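Local coordinates for uncharacterized protein conserved in bacteria (Streptococcus suis, PDB 4FZ4) that is a surface antigen fragment that probably binds glycosaminoglycans and so helps the pathogen attach to host cells, at residues A[35-38]-A[39-43]; A[87-90]-A[91-95]; A[110-114]-A[115-119]; A[127-131]-A[132-136]. All coordinates share one frame; numbering follows the deposited sequence.

Contact 1. Residues A[35-38]-A[39-43]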
loop_
_atom_site.group_PDB
_atom_site.type_symbol
_atom_site.label_atom_id
_atom_site.label_comp_id
_atom_site.label_asym_id
_atom_site.label_seq_id
_atom_site.Cartn_x
_atom_site.Cartn_y
_atom_site.Cartn_z
ATOM N N TYR A 35 1.753 -9.887 -11.240
ATOM C CA TYR A 35 1.116 -8.792 -10.514
ATOM C C TYR A 35 -0.315 -8.505 -10.949
ATOM O O TYR A 35 -0.927 -7.533 -10.497
ATOM C CB TYR A 35 1.961 -7.540 -10.701
ATOM C CG TYR A 35 3.438 -7.814 -10.577
ATOM C CD1 TYR A 35 3.976 -8.270 -9.377
ATOM C CD2 TYR A 35 4.297 -7.638 -11.661
ATOM C CE1 TYR A 35 5.331 -8.544 -9.250
ATOM C CE2 TYR A 35 5.667 -7.912 -11.547
ATOM C CZ TYR A 35 6.171 -8.364 -10.333
ATOM O OH TYR A 35 7.509 -8.643 -10.189
ATOM N N SER A 36 -0.841 -9.353 -11.826
ATOM C CA SER A 36 -2.192 -9.197 -12.344
ATOM C C SER A 36 -3.225 -9.087 -11.235
ATOM O O SER A 36 -4.184 -8.318 -11.347
ATOM C CB SER A 36 -2.530 -10.378 -13.257
ATOM O OG SER A 36 -2.247 -11.612 -12.612
ATOM N N TYR A 37 -3.033 -9.853 -10.164
ATOM C CA TYR A 37 -3.965 -9.811 -9.049
ATOM C C TYR A 37 -3.846 -8.501 -8.247
ATOM O O TYR A 37 -4.850 -7.851 -7.959
ATOM C CB TYR A 37 -3.751 -11.022 -8.140
ATOM C CG TYR A 37 -4.739 -11.081 -6.995
ATOM C CD1 TYR A 37 -4.503 -10.386 -5.815
ATOM C CD2 TYR A 37 -5.917 -11.805 -7.105
ATOM C CE1 TYR A 37 -5.414 -10.412 -4.766
ATOM C CE2 TYR A 37 -6.841 -11.836 -6.064
ATOM C CZ TYR A 37 -6.577 -11.139 -4.896
ATOM O OH TYR A 37 -7.458 -11.200 -3.847
ATOM N N GLN A 38 -2.624 -8.119 -7.883
ATOM C CA GLN A 38 -2.408 -6.875 -7.140
ATOM C C GLN A 38 -2.863 -5.678 -7.975
ATOM O O GLN A 38 -3.434 -4.725 -7.451
ATOM C CB GLN A 38 -0.923 -6.712 -6.784
ATOM C CG GLN A 38 -0.538 -5.303 -6.301
ATOM C CD GLN A 38 -1.189 -4.912 -4.981
ATOM O OE1 GLN A 38 -1.103 -3.758 -4.547
ATOM N NE2 GLN A 38 -1.840 -5.870 -4.338
ATOM N N LYS A 39 -2.611 -5.742 -9.281
ATOM C CA LYS A 39 -2.992 -4.672 -10.197
ATOM C C LYS A 39 -4.490 -4.378 -10.112
ATOM O O LYS A 39 -4.895 -3.240 -9.873
ATOM C CB LYS A 39 -2.619 -5.062 -11.631
ATOM C CG LYS A 39 -2.935 -4.005 -12.668
ATOM C CD LYS A 39 -2.671 -4.514 -14.072
ATOM C CE LYS A 39 -3.125 -3.500 -15.108
ATOM N NZ LYS A 39 -4.571 -3.157 -14.956
ATOM N N ALA A 40 -5.310 -5.410 -10.299
ATOM C CA ALA A 40 -6.760 -5.248 -10.243
ATOM C C ALA A 40 -7.213 -4.948 -8.827
ATOM O O ALA A 40 -8.216 -4.262 -8.616
ATOM C CB ALA A 40 -7.454 -6.505 -10.755
ATOM N N LEU A 41 -6.479 -5.465 -7.847
ATOM C CA LEU A 41 -6.831 -5.223 -6.451
ATOM C C LEU A 41 -6.588 -3.746 -6.139
ATOM O O LEU A 41 -7.461 -3.052 -5.618
ATOM C CB LEU A 41 -5.987 -6.109 -5.533
ATOM C CG LEU A 41 -6.491 -6.217 -4.098
ATOM C CD1 LEU A 41 -7.931 -6.718 -4.118
ATOM C CD2 LEU A 41 -5.590 -7.159 -3.301
ATOM N N TRP A 42 -5.398 -3.264 -6.480
ATOM C CA TRP A 42 -5.065 -1.866 -6.253
ATOM C C TRP A 42 -6.059 -0.954 -6.983
ATOM O O TRP A 42 -6.492 0.068 -6.449
ATOM C CB TRP A 42 -3.641 -1.574 -6.740
ATOM C CG TRP A 42 -3.342 -0.109 -6.760
ATOM C CD1 TRP A 42 -2.937 0.630 -7.835
ATOM C CD2 TRP A 42 -3.484 0.809 -5.669
ATOM N NE1 TRP A 42 -2.823 1.952 -7.481
ATOM C CE2 TRP A 42 -3.154 2.091 -6.157
ATOM C CE3 TRP A 42 -3.859 0.670 -4.327
ATOM C CZ2 TRP A 42 -3.187 3.236 -5.352
ATOM C CZ3 TRP A 42 -3.892 1.808 -3.520
ATOM C CH2 TRP A 42 -3.558 3.078 -4.040
ATOM N N GLU A 43 -6.410 -1.336 -8.209
ATOM C CA GLU A 43 -7.349 -0.571 -9.031
ATOM C C GLU A 43 -8.637 -0.323 -8.263
ATOM O O GLU A 43 -9.213 0.762 -8.327
ATOM C CB GLU A 43 -7.678 -1.346 -10.309
ATOM C CG GLU A 43 -7.557 -0.555 -11.583
ATOM C CD GLU A 43 -6.316 -0.918 -12.369
ATOM O OE1 GLU A 43 -5.202 -0.654 -11.870
ATOM O OE2 GLU A 43 -6.456 -1.480 -13.480
#

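Contact 2. Residues A[87-90]-A[91-95]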
loop_
_atom_site.group_PDB
_atom_site.type_symbol
_atom_site.label_atom_id
_atom_site.label_comp_id
_atom_site.label_asym_id
_atom_site.label_seq_id
_atom_site.Cartn_x
_atom_site.Cartn_y
_atom_site.Cartn_z
ATOM N N ARG A 87 5.380 -2.259 -6.001
ATOM C CA ARG A 87 5.974 -1.569 -7.135
ATOM C C ARG A 87 7.484 -1.576 -6.983
ATOM O O ARG A 87 8.201 -1.708 -7.970
ATOM C CB ARG A 87 5.490 -0.118 -7.238
ATOM C CG ARG A 87 4.152 0.030 -7.955
ATOM C CD ARG A 87 3.808 1.484 -8.228
ATOM N NE ARG A 87 2.364 1.658 -8.344
ATOM C CZ ARG A 87 1.763 2.800 -8.658
ATOM N NH1 ARG A 87 2.481 3.890 -8.899
ATOM N NH2 ARG A 87 0.438 2.856 -8.709
ATOM N N GLN A 88 7.968 -1.443 -5.747
ATOM C CA GLN A 88 9.414 -1.433 -5.495
ATOM C C GLN A 88 10.067 -2.787 -5.761
ATOM O O GLN A 88 11.094 -2.862 -6.422
ATOM C CB GLN A 88 9.707 -0.993 -4.055
ATOM C CG GLN A 88 9.437 0.502 -3.778
ATOM C CD GLN A 88 9.641 0.853 -2.303
ATOM O OE1 GLN A 88 10.740 0.716 -1.767
ATOM N NE2 GLN A 88 8.576 1.290 -1.643
ATOM N N VAL A 89 9.468 -3.858 -5.252
ATOM C CA VAL A 89 10.012 -5.195 -5.461
ATOM C C VAL A 89 9.998 -5.543 -6.949
ATOM O O VAL A 89 10.954 -6.115 -7.467
ATOM C CB VAL A 89 9.202 -6.245 -4.702
ATOM C CG1 VAL A 89 9.797 -7.623 -4.932
ATOM C CG2 VAL A 89 9.182 -5.902 -3.227
ATOM N N ALA A 90 8.917 -5.200 -7.639
ATOM C CA ALA A 90 8.830 -5.478 -9.070
ATOM C C ALA A 90 10.068 -4.896 -9.729
ATOM O O ALA A 90 10.742 -5.563 -10.511
ATOM C CB ALA A 90 7.592 -4.837 -9.660
ATOM N N GLU A 91 10.369 -3.644 -9.391
ATOM C CA GLU A 91 11.523 -2.952 -9.950
ATOM C C GLU A 91 12.817 -3.642 -9.548
ATOM O O GLU A 91 13.702 -3.860 -10.382
ATOM C CB GLU A 91 11.550 -1.492 -9.482
ATOM C CG GLU A 91 12.294 -0.573 -10.434
ATOM C CD GLU A 91 11.530 -0.332 -11.731
ATOM O OE1 GLU A 91 10.824 -1.250 -12.199
ATOM O OE2 GLU A 91 11.646 0.776 -12.292
ATOM N N LEU A 92 12.926 -3.998 -8.271
ATOM C CA LEU A 92 14.124 -4.676 -7.776
ATOM C C LEU A 92 14.314 -6.039 -8.434
ATOM O O LEU A 92 15.428 -6.400 -8.817
ATOM C CB LEU A 92 14.045 -4.840 -6.259
ATOM C CG LEU A 92 14.187 -3.511 -5.509
ATOM C CD1 LEU A 92 13.946 -3.735 -4.032
ATOM C CD2 LEU A 92 15.582 -2.921 -5.744
ATOM N N ARG A 93 13.226 -6.793 -8.577
ATOM C CA ARG A 93 13.327 -8.112 -9.191
ATOM C C ARG A 93 13.851 -8.039 -10.619
ATOM O O ARG A 93 14.547 -8.947 -11.067
ATOM C CB ARG A 93 11.975 -8.824 -9.165
ATOM C CG ARG A 93 11.516 -9.177 -7.769
ATOM C CD ARG A 93 10.161 -9.863 -7.811
ATOM N NE ARG A 93 10.241 -11.226 -8.333
ATOM C CZ ARG A 93 9.208 -11.894 -8.838
ATOM N NH1 ARG A 93 8.012 -11.320 -8.898
ATOM N NH2 ARG A 93 9.363 -13.137 -9.272
ATOM N N LYS A 94 13.522 -6.965 -11.333
ATOM C CA LYS A 94 13.994 -6.800 -12.706
ATOM C C LYS A 94 15.469 -6.407 -12.743
ATOM O O LYS A 94 16.184 -6.748 -13.673
ATOM C CB LYS A 94 13.182 -5.732 -13.433
ATOM C CG LYS A 94 11.717 -6.080 -13.596
ATOM C CD LYS A 94 10.913 -4.897 -14.119
ATOM C CE LYS A 94 9.416 -5.155 -13.968
ATOM N NZ LYS A 94 8.625 -3.891 -13.901
ATOM N N LYS A 95 15.916 -5.687 -11.721
ATOM C CA LYS A 95 17.301 -5.229 -11.643
ATOM C C LYS A 95 18.207 -6.329 -11.094
ATOM O O LYS A 95 19.406 -6.362 -11.375
ATOM C CB LYS A 95 17.365 -3.987 -10.752
ATOM C CG LYS A 95 18.572 -3.099 -10.948
ATOM C CD LYS A 95 18.338 -1.734 -10.301
ATOM C CE LYS A 95 17.125 -1.031 -10.920
ATOM N NZ LYS A 95 16.841 0.292 -10.302
#

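Contact 3. Residues A[110-114]-A[115-119]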
loop_
_atom_site.group_PDB
_atom_site.type_symbol
_atom_site.label_atom_id
_atom_site.label_comp_id
_atom_site.label_asym_id
_atom_site.label_seq_id
_atom_site.Cartn_x
_atom_site.Cartn_y
_atom_site.Cartn_z
ATOM N N LEU A 110 4.881 -10.661 0.717
ATOM C CA LEU A 110 4.246 -9.528 0.059
ATOM C C LEU A 110 3.322 -9.864 -1.092
ATOM O O LEU A 110 2.279 -9.232 -1.248
ATOM C CB LEU A 110 5.320 -8.538 -0.415
ATOM C CG LEU A 110 6.275 -8.052 0.688
ATOM C CD1 LEU A 110 7.610 -7.634 0.090
ATOM C CD2 LEU A 110 5.629 -6.923 1.463
ATOM N N LYS A 111 3.698 -10.850 -1.897
ATOM C CA LYS A 111 2.877 -11.228 -3.043
ATOM C C LYS A 111 1.420 -11.403 -2.648
ATOM O O LYS A 111 1.112 -12.123 -1.708
ATOM C CB LYS A 111 3.390 -12.519 -3.687
ATOM C CG LYS A 111 2.595 -12.919 -4.915
ATOM C CD LYS A 111 3.150 -14.156 -5.605
ATOM C CE LYS A 111 2.289 -14.502 -6.817
ATOM N NZ LYS A 111 2.811 -15.662 -7.587
ATOM N N GLN A 112 0.539 -10.730 -3.382
ATOM C CA GLN A 112 -0.900 -10.783 -3.143
ATOM C C GLN A 112 -1.541 -11.820 -4.068
ATOM O O GLN A 112 -1.305 -11.810 -5.279
ATOM C CB GLN A 112 -1.531 -9.412 -3.412
ATOM C CG GLN A 112 -0.951 -8.275 -2.584
ATOM C CD GLN A 112 -1.365 -8.341 -1.133
ATOM O OE1 GLN A 112 -2.553 -8.275 -0.811
ATOM N NE2 GLN A 112 -0.388 -8.472 -0.242
ATOM N N ASP A 113 -2.356 -12.699 -3.489
ATOM C CA ASP A 113 -3.038 -13.757 -4.242
ATOM C C ASP A 113 -4.392 -14.050 -3.620
ATOM O O ASP A 113 -4.610 -13.779 -2.435
ATOM C CB ASP A 113 -2.201 -15.042 -4.241
ATOM C CG ASP A 113 -1.322 -15.177 -5.478
ATOM O OD1 ASP A 113 -0.415 -16.038 -5.468
ATOM O OD2 ASP A 113 -1.538 -14.435 -6.465
ATOM N N GLU A 114 -5.305 -14.599 -4.414
ATOM C CA GLU A 114 -6.622 -14.934 -3.893
ATOM C C GLU A 114 -6.366 -15.799 -2.667
ATOM O O GLU A 114 -5.617 -16.778 -2.725
ATOM C CB GLU A 114 -7.442 -15.696 -4.940
ATOM C CG GLU A 114 -8.960 -15.760 -4.662
ATOM C CD GLU A 114 -9.334 -16.764 -3.596
ATOM O OE1 GLU A 114 -8.857 -17.917 -3.672
ATOM O OE2 GLU A 114 -10.118 -16.409 -2.687
ATOM N N GLY A 115 -6.979 -15.424 -1.552
ATOM C CA GLY A 115 -6.771 -16.154 -0.315
ATOM C C GLY A 115 -5.812 -15.361 0.552
ATOM O O GLY A 115 -6.208 -14.825 1.586
ATOM N N LYS A 116 -4.558 -15.263 0.115
ATOM C CA LYS A 116 -3.529 -14.526 0.848
ATOM C C LYS A 116 -3.333 -13.106 0.314
ATOM O O LYS A 116 -2.349 -12.824 -0.376
ATOM C CB LYS A 116 -2.190 -15.286 0.789
ATOM C CG LYS A 116 -0.987 -14.544 1.404
ATOM C CD LYS A 116 -1.085 -14.414 2.925
ATOM C CE LYS A 116 0.005 -13.494 3.501
ATOM N NZ LYS A 116 1.428 -13.938 3.278
ATOM N N SER A 117 -4.276 -12.219 0.624
ATOM C CA SER A 117 -4.196 -10.819 0.203
ATOM C C SER A 117 -4.866 -9.956 1.261
ATOM O O SER A 117 -5.551 -10.468 2.141
ATOM C CB SER A 117 -4.911 -10.598 -1.126
ATOM O OG SER A 117 -6.315 -10.597 -0.939
ATOM N N ILE A 118 -4.670 -8.646 1.184
ATOM C CA ILE A 118 -5.297 -7.758 2.149
ATOM C C ILE A 118 -6.666 -7.335 1.643
ATOM O O ILE A 118 -7.198 -6.312 2.063
ATOM C CB ILE A 118 -4.455 -6.490 2.411
ATOM C CG1 ILE A 118 -4.249 -5.711 1.106
ATOM C CG2 ILE A 118 -3.123 -6.878 3.059
ATOM C CD1 ILE A 118 -3.518 -4.386 1.295
ATOM N N ALA A 119 -7.231 -8.123 0.732
ATOM C CA ALA A 119 -8.554 -7.812 0.196
ATOM C C ALA A 119 -9.586 -8.124 1.279
ATOM O O ALA A 119 -10.634 -7.493 1.362
ATOM C CB ALA A 119 -8.831 -8.651 -1.056
HETATM O O HOH W 1 2.246 -13.286 0.651
#

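Contact 4. Residues A[127-131]-A[132-136]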
loop_
_atom_site.group_PDB
_atom_site.type_symbol
_atom_site.label_atom_id
_atom_site.label_comp_id
_atom_site.label_asym_id
_atom_site.label_seq_id
_atom_site.Cartn_x
_atom_site.Cartn_y
_atom_site.Cartn_z
ATOM N N ARG A 127 -3.556 -3.064 9.418
ATOM C CA ARG A 127 -2.330 -2.358 9.782
ATOM C C ARG A 127 -1.263 -3.299 10.323
ATOM O O ARG A 127 -0.067 -3.110 10.078
ATOM C CB ARG A 127 -2.602 -1.234 10.798
ATOM C CG ARG A 127 -3.645 -1.520 11.863
ATOM C CD ARG A 127 -3.682 -0.379 12.897
ATOM N NE ARG A 127 -4.913 -0.379 13.694
ATOM C CZ ARG A 127 -6.056 0.198 13.322
ATOM N NH1 ARG A 127 -6.132 0.840 12.158
ATOM N NH2 ARG A 127 -7.131 0.115 14.100
ATOM N N ASP A 128 -1.695 -4.324 11.044
ATOM C CA ASP A 128 -0.765 -5.290 11.618
ATOM C C ASP A 128 0.111 -5.928 10.531
ATOM O O ASP A 128 1.345 -5.847 10.583
ATOM C CB ASP A 128 -1.550 -6.372 12.361
ATOM C CG ASP A 128 -0.666 -7.241 13.234
ATOM O OD1 ASP A 128 0.210 -7.951 12.694
ATOM O OD2 ASP A 128 -0.854 -7.210 14.468
ATOM N N TYR A 129 -0.533 -6.556 9.550
ATOM C CA TYR A 129 0.186 -7.209 8.459
ATOM C C TYR A 129 1.088 -6.244 7.710
ATOM O O TYR A 129 2.185 -6.609 7.301
ATOM C CB TYR A 129 -0.783 -7.838 7.452
ATOM C CG TYR A 129 -0.129 -8.106 6.108
ATOM C CD1 TYR A 129 0.714 -9.206 5.919
ATOM C CD2 TYR A 129 -0.314 -7.227 5.041
ATOM C CE1 TYR A 129 1.363 -9.419 4.694
ATOM C CE2 TYR A 129 0.319 -7.425 3.823
ATOM C CZ TYR A 129 1.162 -8.523 3.652
ATOM O OH TYR A 129 1.814 -8.695 2.445
ATOM N N VAL A 130 0.619 -5.016 7.517
ATOM C CA VAL A 130 1.411 -4.033 6.789
ATOM C C VAL A 130 2.572 -3.466 7.600
ATOM O O VAL A 130 3.703 -3.417 7.119
ATOM C CB VAL A 130 0.541 -2.862 6.313
ATOM C CG1 VAL A 130 1.400 -1.865 5.527
ATOM C CG2 VAL A 130 -0.610 -3.383 5.461
ATOM N N ASP A 131 2.305 -3.034 8.827
ATOM C CA ASP A 131 3.365 -2.464 9.648
ATOM C C ASP A 131 4.339 -3.515 10.138
ATOM O O ASP A 131 5.453 -3.196 10.539
ATOM C CB ASP A 131 2.790 -1.705 10.848
ATOM C CG ASP A 131 2.157 -0.373 10.456
ATOM O OD1 ASP A 131 2.524 0.183 9.399
ATOM O OD2 ASP A 131 1.303 0.134 11.215
ATOM N N ARG A 132 3.923 -4.773 10.101
ATOM C CA ARG A 132 4.788 -5.841 10.559
ATOM C C ARG A 132 5.276 -6.759 9.461
ATOM O O ARG A 132 6.294 -6.488 8.838
ATOM C CB ARG A 132 4.085 -6.654 11.645
ATOM C CG ARG A 132 4.022 -5.925 12.966
ATOM C CD ARG A 132 3.336 -6.757 14.026
ATOM N NE ARG A 132 3.519 -6.176 15.353
ATOM C CZ ARG A 132 4.671 -6.167 16.017
ATOM N NH1 ARG A 132 5.759 -6.713 15.485
ATOM N NH2 ARG A 132 4.735 -5.601 17.214
ATOM N N GLU A 133 4.555 -7.844 9.212
ATOM C CA GLU A 133 4.992 -8.788 8.199
ATOM C C GLU A 133 5.487 -8.137 6.903
ATOM O O GLU A 133 6.616 -8.367 6.486
ATOM C CB GLU A 133 3.885 -9.791 7.883
ATOM C CG GLU A 133 4.387 -10.917 6.988
ATOM C CD GLU A 133 3.325 -11.926 6.628
ATOM O OE1 GLU A 133 3.649 -12.852 5.857
ATOM O OE2 GLU A 133 2.177 -11.793 7.102
ATOM N N ALA A 134 4.654 -7.324 6.268
ATOM C CA ALA A 134 5.050 -6.677 5.023
ATOM C C ALA A 134 6.268 -5.741 5.149
ATOM O O ALA A 134 7.203 -5.831 4.348
ATOM C CB ALA A 134 3.867 -5.918 4.440
ATOM N N SER A 135 6.268 -4.855 6.145
ATOM C CA SER A 135 7.383 -3.925 6.303
ATOM C C SER A 135 8.680 -4.631 6.645
ATOM O O SER A 135 9.753 -4.224 6.191
ATOM C CB SER A 135 7.069 -2.872 7.368
ATOM O OG SER A 135 5.996 -2.057 6.935
ATOM N N GLU A 136 8.576 -5.688 7.445
ATOM C CA GLU A 136 9.744 -6.466 7.828
ATOM C C GLU A 136 10.402 -7.034 6.574
ATOM O O GLU A 136 11.589 -6.840 6.345
ATOM C CB GLU A 136 9.340 -7.634 8.735
ATOM C CG GLU A 136 8.537 -7.253 9.970
ATOM C CD GLU A 136 9.401 -6.803 11.121
ATOM O OE1 GLU A 136 10.429 -6.145 10.866
ATOM O OE2 GLU A 136 9.039 -7.098 12.282
HETATM O O HOH W 2 2.012 -9.176 10.820
#

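Contact 1. Residues A[35-38]-A[39-43]
Lys39 N gives its hydrogen to Tyr35 O, 2.7 Å away, which opens the first turn of helix 36-55. The next amides follow one by one. Ala40 N reaches Ser36 O at 3.3 Å, Leu41 N bonds to Tyr37 O, and Trp42 N meets Gln38 O at 2.6 Å. All four first-turn carbonyls are therefore taken by amides four residues on. Tyr35 stands at the N-cap position, while the hydroxyl of Ser36 is hydrogen-bonded to Gln33 O, a small polar group turned back to the preceding chain. On the outer side Lys39 and Glu43, one turn apart, form a salt bridge of 2.9 Å between NZ and OE2; the long lysine chain bends only at its end (chi4 -57°) and comes to the syn side of the carboxylate. The apolar counterpart is Tyr37 with Leu41, whose CD2 lies 3.6 Å from CE1, oblique to the ring. Tyr37 has CG trans to its backbone N (chi1 -177°), which carries the ring alongside this methyl, and its OH is hydrogen-bonded to Ser117 OG in the loop before helix 123-152. The large flat indole of Trp42 suits a buried place: it packs on Leu20 and Leu23 of helix 3-23 and on Glu83 of helix 66-95, the helix that Gln38 also touches through Ile86.

Contact 2. Residues A[87-90]-A[91-95]
Arg93 N donates to Val89 O at 2.6 Å. Beside it, Leu92 N reaches Gln88 O at 2.8 Å, whereas Glu91 N to Arg87 O and Lys94 N to Ala90 O are longer, at 3.2 Å each. The ionic ends look outward from this backbone frame: Arg93 NE makes a salt bridge with Glu103 of helix 100-110, Arg87 NE makes one with Glu83 a turn earlier, and the pair Lys94 NZ with Glu91 OE1 is long at 3.8 Å. Gln88, whose amide can both give and accept, has NE2 bonded to Asn84 OD1. These residues form the last turns of helix 66-95, in an all-helical domain, and Val89 and Arg93, one turn apart, lie on the side facing helix 100-110. CG1 of Val89, trans to the backbone N (chi1 180°), lies 3.7 Å from both CG and CD of Arg93, so the arginine's methylene stem serves as an apolar surface before its chain bends at chi3 (72°) toward the charged end. Both residues also pack on Ile102 and Tyr106. Leu92 sets CG 3.3 Å from Gln88 O, and its branched end packs on Ile141 and Val145 of helix 123-152. The small methyl of Ala90 lets the side chains of Tyr29 and Tyr35 pack close to the helix.

Contact 3. Residues A[110-114]-A[115-119]
Between Gln112 and Ser117 the backbone turns sharply without regular secondary structure, and Asp113 N closes the turn by bonding to Lys116 O at 3.1 Å, its nitrogen well above the carbonyl plane. This is the loop joining helix 100-110 to helix 123-152, and Ser117 begins an ST turn in it. Gly115 sits at the bend with phi 103° and psi -68°, where a beta carbon would collide with the carbonyl oxygen of Glu114, so the absence of a side chain suits the place. Gln112 is the cross-tie. Its side chain folds back, with CG beside the backbone N (chi1 -58°) and a second bend at the next bond, and its amide uses both ends. OE1 accepts from Ile118 N at 2.9 Å in its carbonyl plane, while NE2 donates to Leu110 O at 3.0 Å, close to the glutamine's own amide plane. A buried amide is thereby satisfied by backbone on each arm of the loop. Outside the segments, Gln112 and Ile118 both pack on Tyr129 and on Val82, and Leu110 packs on Ala134. Toward the surface, one water donates to Lys111 O and accepts from Lys116 NZ, a long flexible chain suited to such a bridge. In the ST turn, Ser117 OG takes a hydrogen from Ala119 N at 3.1 Å.

Contact 4. Residues A[127-131]-A[132-136]
Arg132 N bonds to Asp128 O at 2.8 Å, and the extended arginine chain carries its CD past Asp128 OD1 at 3.6 Å. The opposite charges probably attract, though Arg132 NE, 4.6 Å from Asp128 OD2, is beyond a salt bridge. The helix widens into a pi-type turn over 132-134. Glu133 N donates to a water, which in turn donates to Asp128 OD1, so solvent serves the amide here. The extended side chain of Glu133 crosses Tyr129 at a slant, its carboxylate nearly perpendicular to the ring, with OE2 near the ring plane at the edge, 3.2 Å from CD1, while OE1 is hydrogen-bonded to His109 ND1. Ala134 N then donates to Tyr129 O, five residues back, at 2.8 Å and almost straight. Its small methyl fits over the ring face of Tyr129 as a CH-pi contact, 4.1 Å from the centroid; the ring is swung there with CG trans to N (chi1 161°). Ser135 comes next, and OG donates to Val130 O at 2.7 Å, where the serine N adds a weak bond. In the bundle, Tyr129 OH bonds to His109 O, while Val130 packs on Tyr78 and Lys81 of helix 66-95.

How the contacts relate
Three contacts are turns of long helices, contact 1 opening helix 36-55, contact 2 ending helix 66-95 and contact 4 within helix 123-152; contact 3 is a loop between helices. All are partly buried: Gln38 and Trp42, Val89 and Ala90, Gln112 and Ile118, and Tyr129, Val130 and Ala134 face the core, whereas Glu43, Lys95, Glu114, Lys116 and Arg132 lie at the surface. Regular i to i+4 backbone bonds dominate contacts 1 and 2; contact 4 shifts from i+4 to i+5 spacing part-way along, and contact 3 relies on a glutamine amide. Contact 3 touches the other three, meeting contact 4 through the weak Lys116-Glu133 ion pair. Contacts 1 and 2 meet where Tyr35 packs on Arg93.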